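Local coordinates for vacuolar protein sorting-associated protein 54 (Mus musculus, PDB 3N1E), which is the subunit of the GARP tethering complex that probably acts in retrograde transport from endosomes to the trans-Golgi network, here as its C-terminal helical domain, at residues 49-55 with 114-119; 92-96 with 137-141. All blocks are in the same frame, centred on the assembly; numbering follows the deposited sequence.

Interaction 1. Residues 49-55 with 114-119; sequences VPSPCFR and ADVAFY
An acid on one helix can bind the N-cap residue of another, as Asp115 does here with 97 Å² covered. Residues 49-51 run extended, with a cis peptide between Val49 and Pro50, into the first turn of helix 52-68; 114-119 is helical throughout, and Pro50 lies nearest Asp115, CA to CA 5.4 Å. The Asp115 carboxylate, chi1 between wells at -123°, accepts two hydrogen bonds from Ser51, N to OD1 (2.9 Å) and OG to OD2 (2.6 Å). Ser51, chi1 p, is the N-cap: its OG accepts from Phe54 N at 3.2 Å, an arrangement consistent with the carboxylate helping to set the cap within this all-helical bundle. Tyr43 OH also hydrogen-bonds to Asp115 OD2. Phe54, chi1 m, lays a ring face against Asp115 CB (3.8 Å to the centroid, CH-pi) and reaches Val116 CG2 from CE2 at 4.1 Å. Phe118, chi1 t, takes Pro50 CB over its ring, 3.6 Å from the centroid, and Val49 CG1 stands 3.9 Å from Ala114 CB.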
ATOM      1  N   VAL A  49       4.060  -9.708 -17.691  1.00 11.09           N
ATOM      2  CA  VAL A  49       3.930  -9.359 -16.273  1.00  7.64           C
ATOM      3  C   VAL A  49       5.363  -9.211 -15.748  1.00  7.81           C
ATOM      4  O   VAL A  49       6.207 -10.072 -16.020  1.00  9.63           O
ATOM      5  CB  VAL A  49       3.184 -10.452 -15.483  1.00 10.05           C
ATOM      6  CG1 VAL A  49       3.352 -10.292 -13.950  1.00  7.88           C
ATOM      7  CG2 VAL A  49       1.698 -10.445 -15.839  1.00 10.16           C
ATOM      8  N   PRO A  50       5.630  -8.137 -14.974  1.00  8.33           N
ATOM      9  CA  PRO A  50       4.629  -7.152 -14.534  1.00  7.94           C
ATOM     10  C   PRO A  50       4.147  -6.200 -15.633  1.00  6.87           C
ATOM     11  O   PRO A  50       4.949  -5.786 -16.463  1.00  9.27           O
ATOM     12  CB  PRO A  50       5.357  -6.358 -13.455  1.00 10.53           C
ATOM     13  CG  PRO A  50       6.846  -6.484 -13.844  1.00 10.50           C
ATOM     14  CD  PRO A  50       6.978  -7.869 -14.417  1.00  8.41           C
ATOM     15  N   SER A  51       2.852  -5.899 -15.633  1.00  6.18           N
ATOM     16  CA  SER A  51       2.264  -4.951 -16.579  1.00  7.75           C
ATOM     17  C   SER A  51       2.832  -3.538 -16.328  1.00  8.87           C
ATOM     18  O   SER A  51       3.328  -3.236 -15.232  1.00  8.35           O
ATOM     19  CB  SER A  51       0.745  -4.927 -16.383  1.00  9.52           C
ATOM     20  OG  SER A  51       0.452  -4.507 -15.050  1.00 10.77           O
ATOM     21  N   PRO A  52       2.737  -2.653 -17.327  1.00 10.99           N
ATOM     22  CA  PRO A  52       3.178  -1.271 -17.064  1.00 10.66           C
ATOM     23  C   PRO A  52       2.489  -0.639 -15.840  1.00  6.33           C
ATOM     24  O   PRO A  52       3.167   0.069 -15.052  1.00 11.84           O
ATOM     25  CB  PRO A  52       2.793  -0.536 -18.360  1.00 15.97           C
ATOM     26  CG  PRO A  52       2.863  -1.610 -19.412  1.00 18.16           C
ATOM     27  CD  PRO A  52       2.371  -2.868 -18.747  1.00 11.55           C
ATOM     28  N   CYS A  53       1.184  -0.887 -15.670  1.00 10.48           N
ATOM     29  CA  CYS A  53       0.425  -0.350 -14.553  1.00 11.70           C
ATOM     30  C   CYS A  53       1.084  -0.774 -13.237  1.00 11.64           C
ATOM     31  O   CYS A  53       1.373   0.064 -12.373  1.00  9.83           O
ATOM     32  CB  CYS A  53      -1.030  -0.868 -14.594  1.00 10.63           C
ATOM     33  SG  CYS A  53      -2.009  -0.363 -13.233  1.00 18.61           S
ATOM     34  N   PHE A  54       1.323  -2.076 -13.100  1.00  8.20           N
ATOM     35  CA  PHE A  54       1.891  -2.594 -11.846  1.00 10.21           C
ATOM     36  C   PHE A  54       3.341  -2.180 -11.646  1.00 10.63           C
ATOM     37  O   PHE A  54       3.772  -1.958 -10.493  1.00  9.60           O
ATOM     38  CB  PHE A  54       1.739  -4.112 -11.746  1.00  6.86           C
ATOM     39  CG  PHE A  54       0.370  -4.565 -11.314  1.00 10.40           C
ATOM     40  CD1 PHE A  54      -0.783  -4.140 -11.973  1.00 10.25           C
ATOM     41  CD2 PHE A  54       0.229  -5.431 -10.247  1.00 13.45           C
ATOM     42  CE1 PHE A  54      -2.061  -4.570 -11.542  1.00 13.81           C
ATOM     43  CE2 PHE A  54      -1.047  -5.878  -9.831  1.00 13.52           C
ATOM     44  CZ  PHE A  54      -2.171  -5.447 -10.497  1.00 13.16           C
ATOM     45  N   ARG A  55       4.109  -2.044 -12.743  1.00  7.54           N
ATOM     46  CA  ARG A  55       5.481  -1.535 -12.583  1.00  7.06           C
ATOM     47  C   ARG A  55       5.475  -0.129 -11.987  1.00  9.49           C
ATOM     48  O   ARG A  55       6.272   0.191 -11.106  1.00 11.24           O
ATOM     49  CB  ARG A  55       6.258  -1.531 -13.915  1.00 11.31           C
ATOM     50  CG  ARG A  55       6.514  -2.914 -14.456  1.00 11.86           C
ATOM     51  CD  ARG A  55       7.570  -2.907 -15.591  1.00 13.56           C
ATOM     52  NE  ARG A  55       7.251  -2.017 -16.718  1.00 18.56           N
ATOM     53  CZ  ARG A  55       6.557  -2.342 -17.824  1.00 20.86           C
ATOM     54  NH1 ARG A  55       5.970  -3.531 -17.988  1.00 14.76           N
ATOM     55  NH2 ARG A  55       6.429  -1.436 -18.785  1.00 19.70           N
ATOM     56  N   ALA A 114      -0.574 -13.337 -11.322  1.00  7.92           N
ATOM     57  CA  ALA A 114       0.852 -13.091 -11.584  1.00  6.46           C
ATOM     58  C   ALA A 114       1.246 -11.620 -11.290  1.00  7.66           C
ATOM     59  O   ALA A 114       2.278 -11.333 -10.657  1.00  6.88           O
ATOM     60  CB  ALA A 114       1.167 -13.444 -13.054  1.00  6.34           C
ATOM     61  N   ASP A 115       0.430 -10.695 -11.781  1.00  8.28           N
ATOM     62  CA  ASP A 115       0.700  -9.256 -11.563  1.00  7.03           C
ATOM     63  C   ASP A 115       0.640  -8.971 -10.052  1.00  9.58           C
ATOM     64  O   ASP A 115       1.481  -8.259  -9.509  1.00  8.31           O
ATOM     65  CB  ASP A 115      -0.319  -8.429 -12.365  1.00  5.76           C
ATOM     66  CG  ASP A 115       0.323  -7.442 -13.354  1.00  9.24           C
ATOM     67  OD1 ASP A 115       1.568  -7.318 -13.425  1.00  9.86           O
ATOM     68  OD2 ASP A 115      -0.474  -6.777 -14.071  1.00 15.29           O
ATOM     69  N   VAL A 116      -0.331  -9.561  -9.371  1.00  6.11           N
ATOM     70  CA  VAL A 116      -0.454  -9.384  -7.924  1.00  5.59           C
ATOM     71  C   VAL A 116       0.737 -10.001  -7.198  1.00  7.01           C
ATOM     72  O   VAL A 116       1.217  -9.430  -6.226  1.00  7.72           O
ATOM     73  CB  VAL A 116      -1.786  -9.959  -7.418  1.00  9.90           C
ATOM     74  CG1 VAL A 116      -1.801 -10.080  -5.894  1.00 10.49           C
ATOM     75  CG2 VAL A 116      -2.914  -9.065  -7.939  1.00  8.56           C
ATOM     76  N   ALA A 117       1.236 -11.131  -7.682  1.00  7.74           N
ATOM     77  CA  ALA A 117       2.470 -11.699  -7.089  1.00  8.51           C
ATOM     78  C   ALA A 117       3.666 -10.751  -7.200  1.00  8.98           C
ATOM     79  O   ALA A 117       4.494 -10.689  -6.288  1.00  8.45           O
ATOM     80  CB  ALA A 117       2.807 -13.039  -7.706  1.00 11.28           C
ATOM     81  N   PHE A 118       3.783 -10.031  -8.320  1.00  8.38           N
ATOM     82  CA  PHE A 118       4.822  -8.988  -8.432  1.00  8.48           C
ATOM     83  C   PHE A 118       4.624  -7.877  -7.366  1.00  8.13           C
ATOM     84  O   PHE A 118       5.553  -7.495  -6.659  1.00  8.02           O
ATOM     85  CB  PHE A 118       4.856  -8.422  -9.851  1.00  7.30           C
ATOM     86  CG  PHE A 118       5.832  -7.298 -10.022  1.00  6.94           C
ATOM     87  CD1 PHE A 118       7.183  -7.579 -10.167  1.00  6.70           C
ATOM     88  CD2 PHE A 118       5.404  -5.974 -10.020  1.00  9.70           C
ATOM     89  CE1 PHE A 118       8.124  -6.540 -10.318  1.00  8.27           C
ATOM     90  CE2 PHE A 118       6.339  -4.910 -10.190  1.00 10.05           C
ATOM     91  CZ  PHE A 118       7.683  -5.205 -10.346  1.00  8.82           C
ATOM     92  N   TYR A 119       3.389  -7.399  -7.240  1.00  7.29           N
ATOM     93  CA  TYR A 119       3.035  -6.386  -6.244  1.00  7.49           C
ATOM     94  C   TYR A 119       3.369  -6.829  -4.830  1.00  6.81           C
ATOM     95  O   TYR A 119       3.968  -6.082  -4.064  1.00  6.28           O
ATOM     96  CB  TYR A 119       1.528  -6.074  -6.343  1.00  8.28           C
ATOM     97  CG  TYR A 119       0.984  -5.195  -5.224  1.00  7.09           C
ATOM     98  CD1 TYR A 119       0.491  -5.762  -4.061  1.00  8.50           C
ATOM     99  CD2 TYR A 119       1.009  -3.791  -5.331  1.00 10.48           C
ATOM    100  CE1 TYR A 119       0.008  -4.967  -3.027  1.00  7.62           C
ATOM    101  CE2 TYR A 119       0.525  -2.994  -4.288  1.00  7.89           C
ATOM    102  CZ  TYR A 119       0.011  -3.602  -3.170  1.00  7.68           C
ATOM    103  OH  TYR A 119      -0.484  -2.874  -2.128  1.00 10.16           O
TER

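Interaction 2. Residues 92-96 with 137-141; sequences LKKQL and AEIWE
In this all-helical bundle the C-terminal tail after helix 107-124 covers one turn of helix 74-98 with the end of a 3-10 segment, which runs through 137-140. Lys93 and Ile139 are closest, CA to CA 4.8 Å. Ile139, chi1 p and chi2 t, is the apolar bump: its CD1 fits the hollow between two leucines one turn apart, 3.9 Å from Leu92 CD2 and 4.1 Å from Leu96 CD1. Leu92 is t,p and Leu96 m,t. The Leu96 CD1 methyl presses on the indole face of Trp140 (chi1 m), 4.1 Å from the six-membered ring centroid in a CH-pi contact and 3.9 Å from CZ3. Helix 107-124 completes this pocket, with Val116 against Leu92 and Val112 touching both Leu96 and Trp140. Lys93, with about as much area covered as Ile139, lies along the tail: chi1 and chi2 are t, CG approaches Ile139 O at 3.5 Å, and chi3 (94°) and chi4 (92°), both off the wells, curl NZ into a hydrogen bond with Glu141 O at 3.2 Å. Glu138 OE1 forms a salt bridge with Lys89. A water bridges the two backbones, donating to Lys93 O at 3.2 Å and to Ile139 O at 3.0 Å.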
ATOM      1  N   LEU A  92      -8.251  -1.978  -7.399  1.00  7.37           N
ATOM      2  CA  LEU A  92      -8.029  -3.162  -8.237  1.00  6.62           C
ATOM      3  C   LEU A  92      -9.327  -3.978  -8.307  1.00  8.47           C
ATOM      4  O   LEU A  92      -9.717  -4.414  -9.393  1.00 10.56           O
ATOM      5  CB  LEU A  92      -6.866  -4.021  -7.703  1.00  9.07           C
ATOM      6  CG  LEU A  92      -6.608  -5.332  -8.475  1.00  8.16           C
ATOM      7  CD1 LEU A  92      -6.379  -5.131  -9.982  1.00  9.86           C
ATOM      8  CD2 LEU A  92      -5.359  -5.972  -7.889  1.00  7.01           C
ATOM      9  N   LYS A  93      -9.983  -4.183  -7.164  1.00  8.79           N
ATOM     10  CA  LYS A  93     -11.267  -4.909  -7.120  1.00 10.62           C
ATOM     11  C   LYS A  93     -12.282  -4.241  -8.070  1.00 10.40           C
ATOM     12  O   LYS A  93     -12.954  -4.949  -8.827  1.00 11.72           O
ATOM     13  CB  LYS A  93     -11.807  -4.976  -5.689  1.00 12.24           C
ATOM     14  CG  LYS A  93     -12.999  -5.953  -5.505  1.00 19.08           C
ATOM     15  CD  LYS A  93     -13.077  -6.381  -4.034  1.00 29.94           C
ATOM     16  CE  LYS A  93     -14.030  -5.514  -3.256  1.00 48.28           C
ATOM     17  NZ  LYS A  93     -15.415  -6.078  -3.231  1.00 62.08           N
ATOM     18  N   LYS A  94     -12.365  -2.904  -8.059  1.00 10.39           N
ATOM     19  CA  LYS A  94     -13.306  -2.176  -8.924  0.50  9.55           C
ATOM     20  C   LYS A  94     -13.033  -2.484 -10.404  1.00 12.80           C
ATOM     21  O   LYS A  94     -13.960  -2.730 -11.197  1.00 12.87           O
ATOM     22  CB  LYS A  94     -13.202  -0.668  -8.648  0.50 12.08           C
ATOM     23  CG  LYS A  94     -14.187   0.208  -9.377  0.50 17.57           C
ATOM     24  CD  LYS A  94     -14.406   1.507  -8.598  0.50 19.42           C
ATOM     25  CE  LYS A  94     -15.200   1.209  -7.330  0.50 25.64           C
ATOM     26  NZ  LYS A  94     -15.232   2.329  -6.327  0.50 39.41           N
ATOM     27  N   GLN A  95     -11.762  -2.467 -10.776  1.00 11.71           N
ATOM     28  CA  GLN A  95     -11.402  -2.672 -12.172  1.00 10.52           C
ATOM     29  C   GLN A  95     -11.625  -4.115 -12.597  1.00 13.56           C
ATOM     30  O   GLN A  95     -12.079  -4.373 -13.715  1.00 12.16           O
ATOM     31  CB  GLN A  95      -9.964  -2.199 -12.453  1.00  9.10           C
ATOM     32  CG  GLN A  95      -9.543  -2.356 -13.937  1.00 11.34           C
ATOM     33  CD  GLN A  95     -10.259  -1.376 -14.903  1.00 16.93           C
ATOM     34  OE1 GLN A  95     -11.235  -0.698 -14.533  1.00 18.00           O
ATOM     35  NE2 GLN A  95      -9.759  -1.296 -16.144  1.00 17.28           N
ATOM     36  N   LEU A  96     -11.335  -5.065 -11.711  1.00  8.93           N
ATOM     37  CA  LEU A  96     -11.526  -6.460 -12.074  1.00  7.64           C
ATOM     38  C   LEU A  96     -13.011  -6.699 -12.311  1.00 11.24           C
ATOM     39  O   LEU A  96     -13.390  -7.430 -13.236  1.00 12.43           O
ATOM     40  CB  LEU A  96     -11.002  -7.408 -10.996  1.00 12.37           C
ATOM     41  CG  LEU A  96      -9.485  -7.376 -10.835  1.00 10.27           C
ATOM     42  CD1 LEU A  96      -9.104  -8.199  -9.633  1.00  9.92           C
ATOM     43  CD2 LEU A  96      -8.742  -7.874 -12.079  1.00  9.04           C
ATOM     44  N   ALA A 137      -6.485 -11.987  -1.311  1.00 17.67           N
ATOM     45  CA  ALA A 137      -7.664 -12.763  -1.769  1.00 21.26           C
ATOM     46  C   ALA A 137      -8.966 -11.944  -1.764  1.00 18.67           C
ATOM     47  O   ALA A 137      -9.899 -12.262  -2.503  1.00 20.21           O
ATOM     48  CB  ALA A 137      -7.830 -14.031  -0.932  1.00 19.71           C
ATOM     49  N   GLU A 138      -9.014 -10.890  -0.947  1.00 17.42           N
ATOM     50  CA  GLU A 138     -10.125  -9.933  -0.910  1.00 19.06           C
ATOM     51  C   GLU A 138     -10.503  -9.345  -2.281  1.00 13.88           C
ATOM     52  O   GLU A 138     -11.652  -8.988  -2.515  1.00 16.78           O
ATOM     53  CB  GLU A 138      -9.803  -8.823   0.107  1.00 18.98           C
ATOM     54  CG  GLU A 138     -10.701  -7.595   0.067  1.00 35.65           C
ATOM     55  CD  GLU A 138     -10.555  -6.710   1.294  1.00 49.49           C
ATOM     56  OE1 GLU A 138      -9.458  -6.672   1.895  1.00 20.25           O
ATOM     57  OE2 GLU A 138     -11.566  -6.061   1.664  1.00 53.16           O
ATOM     58  N   ILE A 139      -9.543  -9.231  -3.192  1.00 12.19           N
ATOM     59  CA  ILE A 139      -9.828  -8.607  -4.502  1.00 12.49           C
ATOM     60  C   ILE A 139     -10.812  -9.395  -5.369  1.00 14.39           C
ATOM     61  O   ILE A 139     -11.323  -8.850  -6.352  1.00 18.72           O
ATOM     62  CB  ILE A 139      -8.548  -8.349  -5.330  1.00 11.28           C
ATOM     63  CG1 ILE A 139      -7.922  -9.664  -5.837  1.00 12.82           C
ATOM     64  CG2 ILE A 139      -7.571  -7.448  -4.522  1.00 14.61           C
ATOM     65  CD1 ILE A 139      -6.631  -9.446  -6.663  1.00 10.71           C
ATOM     66  N   TRP A 140     -11.054 -10.651  -5.010  1.00 14.56           N
ATOM     67  CA  TRP A 140     -11.989 -11.521  -5.746  1.00 13.05           C
ATOM     68  C   TRP A 140     -13.378 -11.620  -5.098  1.00 43.90           C
ATOM     69  O   TRP A 140     -14.252 -12.315  -5.631  1.00 30.93           O
ATOM     70  CB  TRP A 140     -11.402 -12.924  -5.960  1.00 16.99           C
ATOM     71  CG  TRP A 140     -10.081 -12.907  -6.670  1.00 15.46           C
ATOM     72  CD1 TRP A 140      -8.855 -13.167  -6.125  1.00 13.32           C
ATOM     73  CD2 TRP A 140      -9.844 -12.549  -8.037  1.00 13.39           C
ATOM     74  NE1 TRP A 140      -7.867 -13.012  -7.067  1.00 17.97           N
ATOM     75  CE2 TRP A 140      -8.446 -12.623  -8.249  1.00 11.93           C
ATOM     76  CE3 TRP A 140     -10.678 -12.167  -9.105  1.00 13.79           C
ATOM     77  CZ2 TRP A 140      -7.864 -12.351  -9.485  1.00 14.06           C
ATOM     78  CZ3 TRP A 140     -10.104 -11.908 -10.341  1.00 11.39           C
ATOM     79  CH2 TRP A 140      -8.700 -11.985 -10.519  1.00 10.13           C
ATOM     80  N   GLU A 141     -13.574 -10.921  -3.979  1.00 29.13           N
ATOM     81  CA  GLU A 141     -14.873 -10.913  -3.271  1.00 36.03           C
ATOM     82  C   GLU A 141     -15.955 -10.254  -4.103  1.00 42.53           C
ATOM     83  O   GLU A 141     -16.036  -9.027  -4.153  1.00 45.14           O
ATOM     84  CB  GLU A 141     -14.786 -10.172  -1.940  1.00 32.40           C
ATOM     85  CG  GLU A 141     -13.570 -10.448  -1.128  1.00 55.47           C
ATOM     86  CD  GLU A 141     -13.733 -11.572  -0.155  1.00 56.87           C
ATOM     87  OE1 GLU A 141     -14.109 -12.691  -0.571  1.00 61.25           O
ATOM     88  OE2 GLU A 141     -13.453 -11.327   1.038  1.00 44.95           O
TER
HETATM   89  O   HOH W   1     -13.526  -8.098  -8.311  1.00 24.57           O

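How the interactions relate
Followed from the N terminus, the chain passes helices 3-14 and 17-40 before the first half of interaction 1, at the start of helix 52-68. Helix 74-98 then supplies the first half of interaction 2. Only afterwards does helix 107-124 close interaction 1, a loop with 58 residues between its segments, and the C-terminal tail close interaction 2, with 40. The segments alternate, so the loops cross rather than nest. Their centres lie 15 Å apart, yet the two meet directly in a shared apolar patch: Val116 CG2 of helix 107-124 is 3.9 Å from both Leu92 CD2 and Ile139 CD1, and Phe54 CZ brings in helix 52-68, 4.2 Å from Leu92 CD2.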